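Local coordinates for p-nitrophenyl phosphatase (Pho2) (PDB 3QGM), which probably removes phosphate groups from small substrates as a metal-dependent hydrolase of the haloacid dehalogenase (HAD) superfamily, at residues A[16-21]-A[208-213]. Residues are numbered along the deposited sequence; the frame is centred on the assembly and turned at random.
With CA (calcium ion), chain E.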
loop_
_atom_site.group_PDB
_atom_site.type_symbol
_atom_site.label_atom_id
_atom_site.label_comp_id
_atom_site.label_asym_id
_atom_site.label_seq_id
_atom_site.Cartn_x
_atom_site.Cartn_y
_atom_site.Cartn_z
ATOM N N ASP A 16 -10.495 -7.455 22.326
ATOM C CA ASP A 16 -11.512 -6.632 21.628
ATOM C C ASP A 16 -12.590 -7.448 20.922
ATOM O O ASP A 16 -12.311 -8.299 20.058
ATOM C CB ASP A 16 -10.881 -5.608 20.667
ATOM C CG ASP A 16 -11.521 -4.202 20.813
ATOM O OD1 ASP A 16 -11.320 -3.560 21.893
ATOM O OD2 ASP A 16 -12.236 -3.771 19.872
ATOM N N GLY A 17 -13.824 -7.191 21.322
ATOM C CA GLY A 17 -15.010 -7.898 20.808
ATOM C C GLY A 17 -15.401 -9.011 21.769
ATOM O O GLY A 17 -16.429 -9.678 21.594
ATOM N N VAL A 18 -14.575 -9.236 22.786
ATOM C CA VAL A 18 -14.787 -10.365 23.700
ATOM C C VAL A 18 -14.951 -9.835 25.119
ATOM O O VAL A 18 -15.977 -10.092 25.757
ATOM C CB VAL A 18 -13.635 -11.401 23.672
ATOM C CG1 VAL A 18 -13.944 -12.618 24.647
ATOM C CG2 VAL A 18 -13.352 -11.856 22.267
ATOM N N ILE A 19 -13.989 -9.043 25.582
ATOM C CA ILE A 19 -14.028 -8.507 26.957
ATOM C C ILE A 19 -14.321 -7.006 27.027
ATOM O O ILE A 19 -14.980 -6.497 27.972
ATOM C CB ILE A 19 -12.715 -8.830 27.652
ATOM C CG1 ILE A 19 -12.597 -10.351 27.758
ATOM C CG2 ILE A 19 -12.635 -8.208 29.031
ATOM C CD1 ILE A 19 -11.211 -10.779 27.482
ATOM N N GLY A 20 -13.880 -6.302 26.005
ATOM C CA GLY A 20 -14.222 -4.922 25.877
ATOM C C GLY A 20 -14.273 -4.504 24.437
ATOM O O GLY A 20 -13.891 -5.231 23.525
ATOM N N LYS A 21 -14.794 -3.329 24.243
ATOM C CA LYS A 21 -14.692 -2.644 22.984
ATOM C C LYS A 21 -13.997 -1.323 23.274
ATOM O O LYS A 21 -14.563 -0.445 23.906
ATOM C CB LYS A 21 -16.082 -2.422 22.412
ATOM C CG LYS A 21 -16.171 -2.695 20.931
ATOM C CD LYS A 21 -17.631 -3.037 20.503
ATOM C CE LYS A 21 -18.028 -4.542 20.737
ATOM N NZ LYS A 21 -19.526 -4.715 20.723
ATOM N N ALA A 208 -7.925 -23.674 24.699
ATOM C CA ALA A 208 -8.880 -23.196 23.690
ATOM C C ALA A 208 -8.620 -21.722 23.391
ATOM O O ALA A 208 -8.258 -20.962 24.268
ATOM C CB ALA A 208 -10.345 -23.430 24.119
ATOM N N VAL A 209 -8.791 -21.336 22.134
ATOM C CA VAL A 209 -8.525 -19.977 21.662
ATOM C C VAL A 209 -9.888 -19.337 21.403
ATOM O O VAL A 209 -10.696 -19.879 20.646
ATOM C CB VAL A 209 -7.644 -20.048 20.414
ATOM C CG1 VAL A 209 -7.481 -18.624 19.691
ATOM C CG2 VAL A 209 -6.303 -20.651 20.794
ATOM N N VAL A 210 -10.171 -18.232 22.080
ATOM C CA VAL A 210 -11.499 -17.630 22.042
ATOM C C VAL A 210 -11.346 -16.277 21.414
ATOM O O VAL A 210 -10.384 -15.547 21.750
ATOM C CB VAL A 210 -12.058 -17.376 23.456
ATOM C CG1 VAL A 210 -13.467 -16.737 23.364
ATOM C CG2 VAL A 210 -12.116 -18.675 24.291
ATOM N N GLY A 211 -12.292 -15.935 20.547
ATOM C CA GLY A 211 -12.283 -14.689 19.844
ATOM C C GLY A 211 -13.531 -14.401 19.053
ATOM O O GLY A 211 -14.482 -15.197 19.032
ATOM N N ASP A 212 -13.520 -13.254 18.393
ATOM C CA ASP A 212 -14.691 -12.755 17.688
ATOM C C ASP A 212 -14.521 -12.753 16.192
ATOM O O ASP A 212 -15.462 -12.422 15.520
ATOM C CB ASP A 212 -15.108 -11.346 18.180
ATOM C CG ASP A 212 -14.137 -10.245 17.752
ATOM O OD1 ASP A 212 -12.926 -10.502 17.631
ATOM O OD2 ASP A 212 -14.597 -9.103 17.572
ATOM N N GLN A 213 -13.335 -13.122 15.689
ATOM C CA GLN A 213 -13.029 -13.157 14.244
ATOM C C GLN A 213 -12.530 -14.524 13.766
ATOM O O GLN A 213 -11.508 -15.066 14.241
ATOM C CB GLN A 213 -11.982 -12.097 13.899
ATOM C CG GLN A 213 -12.463 -10.678 14.094
ATOM C CD GLN A 213 -11.463 -9.648 13.570
ATOM O OE1 GLN A 213 -11.684 -9.035 12.542
ATOM N NE2 GLN A 213 -10.393 -9.436 14.301
HETATM CA CA CA E . -11.136 -9.318 18.377
HETATM O O HOH W 1 -12.448 -7.672 17.141
HETATM O O HOH W 2 -9.977 -10.418 16.962
HETATM O O HOH W 3 -9.517 -7.643 18.085
#
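The metal site of the HAD fold forms where the DxDx(T/V)-type loop after strand 10-14 meets the end of the neighbouring parallel strand 207-211, and here a calcium ion joins the two. Asp16 contributes its backbone O and Asp212 its carboxylate OD1, each 2.3 Å from the ion; Asp14 and three waters are further ligands. No hydrogen bond links the segments directly: Asp16 O and Asp212 OD1, both acceptors, come within 3.3 Å as neighbouring ligands, about 90° apart at the ion. CG of Asp212 takes the crowded position between backbone N and carbonyl carbon (chi1 71°), which turns the carboxylate toward the loop. Its OD2, 3.5 Å from Gly17 CA, accepts hydrogen bonds from a calcium-bound water (2.6 Å) and from Val235 N, so both oxygens are held and the group's rotation is fixed. Gly17, with positive phi (97°) and no side chain, allows this approach. Next to the metal site, Val18 sets CG2 against Gly211 CA at 3.9 Å, while CG1, anti to the backbone N, meets Val210 CG1 at 4.3 Å. Asp16 OD1 is hydrogen-bonded by Ser22 N. With Asp14 and Asp212 converging on it, the cation probably offsets their repulsion and keeps Asp212 ionised.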